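HupZ (PDB 5ESC) probably degrades heme, as a dimeric split-barrel protein of the pyridoxamine 5'-phosphate oxidase family. Local coordinates at residues 32-37 / 62-67; 39-44 / 87-92. One frame throughout, in Å; residues are numbered along the deposited sequence.

Contact 1: 32-37 / 62-67; sequences RSMRLW and IEIAFV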
loop_
_atom_site.group_PDB
_atom_site.type_symbol
_atom_site.label_atom_id
_atom_site.label_comp_id
_atom_site.label_asym_id
_atom_site.label_seq_id
_atom_site.Cartn_x
_atom_site.Cartn_y
_atom_site.Cartn_z
ATOM N N ARG A 32 11.633 -2.151 -0.076
ATOM C CA ARG A 32 12.558 -1.094 -0.306
ATOM C C ARG A 32 13.533 -1.341 -1.475
ATOM O O ARG A 32 14.171 -0.430 -1.878
ATOM C CB ARG A 32 13.347 -0.776 0.968
ATOM C CG ARG A 32 14.149 -1.886 1.483
ATOM C CD ARG A 32 14.760 -1.408 2.820
ATOM N NE ARG A 32 15.839 -2.320 3.214
ATOM C CZ ARG A 32 17.131 -2.199 2.864
ATOM N NH1 ARG A 32 17.586 -1.164 2.129
ATOM N NH2 ARG A 32 17.992 -3.121 3.280
ATOM N N SER A 33 13.690 -2.573 -1.955
ATOM C CA SER A 33 14.629 -2.862 -3.060
ATOM C C SER A 33 13.896 -2.778 -4.419
ATOM O O SER A 33 14.468 -3.110 -5.441
ATOM C CB SER A 33 15.137 -4.270 -2.996
ATOM O OG SER A 33 14.117 -5.271 -2.980
ATOM N N MET A 34 12.620 -2.383 -4.416
ATOM C CA MET A 34 11.854 -2.342 -5.678
ATOM C C MET A 34 12.548 -1.346 -6.640
ATOM O O MET A 34 12.827 -0.199 -6.234
ATOM C CB MET A 34 10.462 -1.929 -5.438
ATOM C CG MET A 34 9.541 -2.019 -6.729
ATOM S SD MET A 34 9.065 -3.688 -7.206
ATOM C CE MET A 34 7.965 -4.236 -5.905
ATOM N N ARG A 35 12.835 -1.726 -7.872
ATOM C CA ARG A 35 13.537 -0.847 -8.810
ATOM C C ARG A 35 13.247 -1.200 -10.242
ATOM O O ARG A 35 12.884 -2.327 -10.517
ATOM C CB ARG A 35 15.020 -1.009 -8.586
ATOM C CG ARG A 35 15.583 -2.417 -8.664
ATOM C CD ARG A 35 16.904 -2.519 -7.861
ATOM N NE ARG A 35 17.571 -3.804 -8.009
ATOM C CZ ARG A 35 17.348 -4.899 -7.311
ATOM N NH1 ARG A 35 18.004 -5.999 -7.588
ATOM N NH2 ARG A 35 16.473 -4.921 -6.310
ATOM N N LEU A 36 13.519 -0.325 -11.164
ATOM C CA LEU A 36 13.198 -0.576 -12.556
ATOM C C LEU A 36 14.264 -1.430 -13.202
ATOM O O LEU A 36 15.462 -1.223 -13.003
ATOM C CB LEU A 36 13.060 0.750 -13.346
ATOM C CG LEU A 36 11.822 1.574 -13.258
ATOM C CD1 LEU A 36 12.005 2.983 -13.878
ATOM C CD2 LEU A 36 10.510 0.935 -13.732
ATOM N N TRP A 37 13.809 -2.398 -14.010
ATOM C CA TRP A 37 14.628 -3.216 -14.865
ATOM C C TRP A 37 14.634 -2.615 -16.269
ATOM O O TRP A 37 15.661 -2.651 -16.964
ATOM C CB TRP A 37 14.024 -4.625 -14.964
ATOM C CG TRP A 37 14.858 -5.536 -15.794
ATOM C CD1 TRP A 37 14.672 -5.857 -17.131
ATOM C CD2 TRP A 37 16.062 -6.233 -15.392
ATOM N NE1 TRP A 37 15.638 -6.669 -17.534
ATOM C CE2 TRP A 37 16.517 -6.939 -16.531
ATOM C CE3 TRP A 37 16.785 -6.319 -14.212
ATOM C CZ2 TRP A 37 17.638 -7.752 -16.519
ATOM C CZ3 TRP A 37 17.947 -7.123 -14.192
ATOM C CH2 TRP A 37 18.339 -7.837 -15.318
ATOM N N ILE A 62 -0.715 -7.785 -8.826
ATOM C CA ILE A 62 0.063 -6.836 -8.053
ATOM C C ILE A 62 -0.188 -5.415 -8.393
ATOM O O ILE A 62 -0.464 -5.107 -9.561
ATOM C CB ILE A 62 1.588 -7.185 -8.107
ATOM C CG1 ILE A 62 2.366 -6.330 -7.121
ATOM C CG2 ILE A 62 2.130 -7.038 -9.510
ATOM C CD1 ILE A 62 3.617 -7.075 -6.698
ATOM N N GLU A 63 -0.121 -4.529 -7.403
ATOM C CA GLU A 63 -0.132 -3.094 -7.618
ATOM C C GLU A 63 0.883 -2.494 -6.740
ATOM O O GLU A 63 1.060 -2.935 -5.597
ATOM C CB GLU A 63 -1.512 -2.413 -7.357
ATOM C CG GLU A 63 -2.676 -3.095 -8.068
ATOM C CD GLU A 63 -3.918 -2.213 -8.310
ATOM O OE1 GLU A 63 -3.972 -1.134 -7.656
ATOM O OE2 GLU A 63 -4.802 -2.634 -9.180
ATOM N N ILE A 64 1.633 -1.529 -7.276
ATOM C CA ILE A 64 2.678 -0.939 -6.522
ATOM C C ILE A 64 2.432 0.538 -6.527
ATOM O O ILE A 64 2.163 1.130 -7.619
ATOM C CB ILE A 64 4.101 -1.146 -7.176
ATOM C CG1 ILE A 64 4.387 -2.606 -7.512
ATOM C CG2 ILE A 64 5.194 -0.511 -6.314
ATOM C CD1 ILE A 64 5.548 -2.693 -8.496
ATOM N N ALA A 65 2.554 1.163 -5.361
ATOM C CA ALA A 65 2.408 2.604 -5.240
ATOM C C ALA A 65 3.664 3.335 -4.747
ATOM O O ALA A 65 4.375 2.842 -3.857
ATOM C CB ALA A 65 1.157 2.933 -4.418
ATOM N N PHE A 66 3.963 4.482 -5.358
ATOM C CA PHE A 66 5.032 5.350 -4.949
ATOM C C PHE A 66 4.412 6.728 -4.743
ATOM O O PHE A 66 3.762 7.241 -5.676
ATOM C CB PHE A 66 6.098 5.490 -6.053
ATOM C CG PHE A 66 6.879 4.261 -6.270
ATOM C CD1 PHE A 66 7.959 3.993 -5.468
ATOM C CD2 PHE A 66 6.484 3.325 -7.231
ATOM C CE1 PHE A 66 8.730 2.880 -5.695
ATOM C CE2 PHE A 66 7.243 2.190 -7.441
ATOM C CZ PHE A 66 8.348 1.963 -6.648
ATOM N N VAL A 67 4.587 7.279 -3.543
ATOM C CA VAL A 67 3.956 8.542 -3.151
ATOM C C VAL A 67 5.039 9.518 -2.625
ATOM O O VAL A 67 5.812 9.184 -1.735
ATOM C CB VAL A 67 2.791 8.363 -2.138
ATOM C CG1 VAL A 67 2.235 9.718 -1.722
ATOM C CG2 VAL A 67 1.611 7.555 -2.719
#
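Met34 and Ile64 mark the nearest approach of the two backbones, with 9.3 Å between Met34 CA and Ile64 CA, too far for main-chain pairing, so side chains alone bridge the gap. Residues 62-67 run as regular beta strand within strand 61-68, whereas 32-37 begins as loop, with strand pairing beginning at Arg35 and a corner in the chain at Trp37. Met34 carries the whole contact from its side and sets out toward strand 61-68. CG stands anti to the backbone N (chi1 -174°), and bends at chi2 and chi3 fold the thioether end round to Ile64. There the two side chains meet tip to tip: Ile64 CD1 lies 3.9 Å from Met34 CE and also 3.9 Å from Met34 SD, so one methyl sits against both the sulfur and the terminal carbon. Nearer the backbone of the methionine, Met34 CG comes to 4.2 Å from Phe66 CZ. It reaches the ring at its edge, near the ring plane, and the two side chains cross at about a right angle. This is the apolar interior of the split barrel, closed by the curled antiparallel sheet; Ile110 of strand 106-117 touches both Met34 and Ile64, and Ala15 of strand 15-20 touches both Met34 and Phe66. The other side of strand 61-68 faces the dimer interface, where Glu63 and Ala65 pack on Ile28 of the second subunit. Arg35 leaves the backbone pointing away from strand 61-68. Its NH2 donates to Ser33 O at 2.8 Å with an N-H...O angle of 155°, the acceptor lying close to the guanidinium plane. Asn45 OD1 also bonds Arg35 NH2, and Trp96 makes a cation-pi contact with the same arginine.

Contact 2: 39-44 / 87-92; sequences DKTFIY and GAYYEA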
loop_
_atom_site.group_PDB
_atom_site.type_symbol
_atom_site.label_atom_id
_atom_site.label_comp_id
_atom_site.label_asym_id
_atom_site.label_seq_id
_atom_site.Cartn_x
_atom_site.Cartn_y
_atom_site.Cartn_z
ATOM N N ASP A 39 11.635 -0.127 -19.072
ATOM C CA ASP A 39 10.480 0.770 -19.072
ATOM C C ASP A 39 9.168 0.033 -18.772
ATOM O O ASP A 39 8.136 0.647 -18.756
ATOM C CB ASP A 39 10.361 1.539 -20.466
ATOM C CG ASP A 39 11.347 2.753 -20.602
ATOM O OD1 ASP A 39 11.879 3.330 -19.597
ATOM O OD2 ASP A 39 11.631 3.150 -21.772
ATOM N N LYS A 40 9.141 -1.293 -18.696
ATOM C CA LYS A 40 7.886 -1.945 -18.258
ATOM C C LYS A 40 8.039 -3.041 -17.204
ATOM O O LYS A 40 7.103 -3.809 -17.003
ATOM C CB LYS A 40 7.055 -2.514 -19.417
ATOM C CG LYS A 40 7.827 -3.273 -20.389
ATOM C CD LYS A 40 7.172 -3.396 -21.763
ATOM C CE LYS A 40 6.295 -2.256 -22.150
ATOM N NZ LYS A 40 5.954 -2.407 -23.622
ATOM N N THR A 41 9.151 -3.039 -16.480
ATOM C CA THR A 41 9.456 -4.155 -15.578
ATOM C C THR A 41 10.105 -3.600 -14.333
ATOM O O THR A 41 11.006 -2.809 -14.457
ATOM C CB THR A 41 10.393 -5.155 -16.256
ATOM O OG1 THR A 41 9.923 -5.393 -17.575
ATOM C CG2 THR A 41 10.486 -6.551 -15.453
ATOM N N PHE A 42 9.662 -4.032 -13.169
ATOM C CA PHE A 42 10.354 -3.752 -11.929
ATOM C C PHE A 42 10.906 -5.069 -11.456
ATOM O O PHE A 42 10.387 -6.155 -11.827
ATOM C CB PHE A 42 9.410 -3.297 -10.819
ATOM C CG PHE A 42 8.874 -1.913 -10.931
ATOM C CD1 PHE A 42 9.507 -0.831 -10.289
ATOM C CD2 PHE A 42 7.690 -1.661 -11.644
ATOM C CE1 PHE A 42 8.985 0.418 -10.349
ATOM C CE2 PHE A 42 7.181 -0.374 -11.718
ATOM C CZ PHE A 42 7.805 0.661 -11.049
ATOM N N ILE A 43 11.938 -5.050 -10.622
ATOM C CA ILE A 43 12.372 -6.223 -9.932
ATOM C C ILE A 43 12.491 -5.832 -8.465
ATOM O O ILE A 43 12.639 -4.630 -8.172
ATOM C CB ILE A 43 13.694 -6.888 -10.465
ATOM C CG1 ILE A 43 14.933 -5.931 -10.533
ATOM C CG2 ILE A 43 13.444 -7.606 -11.847
ATOM C CD1 ILE A 43 16.230 -6.641 -10.553
ATOM N N TYR A 44 12.474 -6.810 -7.569
ATOM C CA TYR A 44 12.774 -6.576 -6.161
ATOM C C TYR A 44 13.493 -7.798 -5.606
ATOM O O TYR A 44 13.350 -8.874 -6.148
ATOM C CB TYR A 44 11.520 -6.197 -5.312
ATOM C CG TYR A 44 10.621 -7.351 -4.862
ATOM C CD1 TYR A 44 9.581 -7.786 -5.645
ATOM C CD2 TYR A 44 10.829 -7.987 -3.646
ATOM C CE1 TYR A 44 8.739 -8.843 -5.247
ATOM C CE2 TYR A 44 9.970 -9.063 -3.228
ATOM C CZ TYR A 44 8.939 -9.465 -4.051
ATOM O OH TYR A 44 8.060 -10.466 -3.727
ATOM N N GLY A 87 18.592 -17.708 -12.964
ATOM C CA GLY A 87 18.537 -17.003 -14.270
ATOM C C GLY A 87 19.001 -15.575 -14.094
ATOM O O GLY A 87 19.420 -15.146 -13.008
ATOM N N ALA A 88 18.984 -14.816 -15.159
ATOM C CA ALA A 88 19.591 -13.474 -15.177
ATOM C C ALA A 88 19.006 -12.472 -14.242
ATOM O O ALA A 88 19.719 -11.591 -13.787
ATOM C CB ALA A 88 19.527 -12.942 -16.622
ATOM N N TYR A 89 17.651 -12.511 -13.982
ATOM C CA TYR A 89 17.101 -11.569 -13.099
ATOM C C TYR A 89 17.631 -11.885 -11.671
ATOM O O TYR A 89 18.000 -10.994 -10.906
ATOM C CB TYR A 89 15.624 -11.618 -13.067
ATOM C CG TYR A 89 14.913 -11.090 -14.265
ATOM C CD1 TYR A 89 15.005 -9.768 -14.601
ATOM C CD2 TYR A 89 14.073 -11.950 -15.017
ATOM C CE1 TYR A 89 14.195 -9.255 -15.689
ATOM C CE2 TYR A 89 13.293 -11.461 -16.077
ATOM C CZ TYR A 89 13.399 -10.112 -16.425
ATOM O OH TYR A 89 12.639 -9.734 -17.516
ATOM N N TYR A 90 17.605 -13.120 -11.309
ATOM C CA TYR A 90 18.044 -13.557 -10.000
ATOM C C TYR A 90 19.523 -13.248 -9.760
ATOM O O TYR A 90 19.882 -12.787 -8.721
ATOM C CB TYR A 90 17.728 -15.055 -9.798
ATOM C CG TYR A 90 18.230 -15.519 -8.458
ATOM C CD1 TYR A 90 17.582 -15.115 -7.315
ATOM C CD2 TYR A 90 19.424 -16.225 -8.339
ATOM C CE1 TYR A 90 18.023 -15.488 -6.049
ATOM C CE2 TYR A 90 19.873 -16.626 -7.066
ATOM C CZ TYR A 90 19.187 -16.174 -5.930
ATOM O OH TYR A 90 19.566 -16.488 -4.660
ATOM N N GLU A 91 20.386 -13.558 -10.727
ATOM C CA GLU A 91 21.823 -13.242 -10.609
ATOM C C GLU A 91 22.095 -11.749 -10.473
ATOM O O GLU A 91 22.906 -11.335 -9.635
ATOM C CB GLU A 91 22.646 -13.880 -11.775
ATOM C CG GLU A 91 22.586 -15.403 -11.808
ATOM C CD GLU A 91 23.157 -16.078 -10.552
ATOM O OE1 GLU A 91 24.267 -15.635 -10.123
ATOM O OE2 GLU A 91 22.507 -17.025 -9.964
ATOM N N ALA A 92 21.309 -10.900 -11.190
ATOM C CA ALA A 92 21.369 -9.469 -10.960
ATOM C C ALA A 92 20.969 -9.097 -9.505
ATOM O O ALA A 92 21.600 -8.215 -8.892
ATOM C CB ALA A 92 20.488 -8.674 -11.919
#
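Apolar packing of a helix on a strand joins Ile43 of strand 41-46 to Tyr89 in the first turn of helix 88-97, on the outside of the barrel sheet, with the centre of the contact about 10 Å from the centre of the chain. The CA atoms of Ile43 and Tyr89 are 7.8 Å apart, and both side chains set out toward each other. The closest touch is made by the short branch of the isoleucine: Ile43 CG2 lies 3.8 Å from Tyr89 CD1. The methyl approaches the ring obliquely, and the two side chains also cross at a slant. Chi1 of 55° tucks Ile43 CG1 between the backbone N and the carbonyl carbon and leaves CG2 anti to that carbonyl carbon. Tyr89 has its CG anti to its own carbonyl carbon (chi1 -72°), and its ring extends along the strand toward Thr41. The phenol end reaches Thr41 only loosely, with 4.4 Å between Tyr89 OH and Thr41 CG2. It is thus the threonine methyl that faces the tyrosine, while Thr41 OG1 is hydrogen-bonded to Asp38 OD1. Ala92, one turn after Ala88, lies at the fringe without touching residues 39-44. Gly87 takes the N-cap position, with phi at 103°, a backbone shape in which a CB would crowd the preceding carbonyl oxygen. The helix then starts with Glu91 N bonded to Gly87 O at 2.9 Å and Ala92 N to Ala88 O at 3.1 Å. Ile109 of strand 106-117 touches Thr41, Ile43 and Tyr89, and Trp37 of strand 35-38 meets Tyr89 edge-to-face while also touching Ile43 and Ala92, so the start of helix 88-97 rests across strand 41-46 and its two sheet neighbours.

The centres of the two contacts are about 12 Å apart, and both reach one antiparallel sheet, in which strands 35-38 and 41-46 are neighbours. Arg35 O and Ile43 N, 2.9 Å apart, probably hydrogen-bond and tie the first segment of contact 1 to that of contact 2. Along the chain the segments alternate: 32-37, 39-44, 62-67, then 87-92. The loop leading into this hairpin puts Met34 in the barrel interior in contact 1, and strand 41-46 puts Ile43 against the outer helix in contact 2. Ser33 links them again by packing on Tyr44. Together they connect the barrel core, whose strand 61-68 also reaches the dimer interface, with helix 88-97 on its flank.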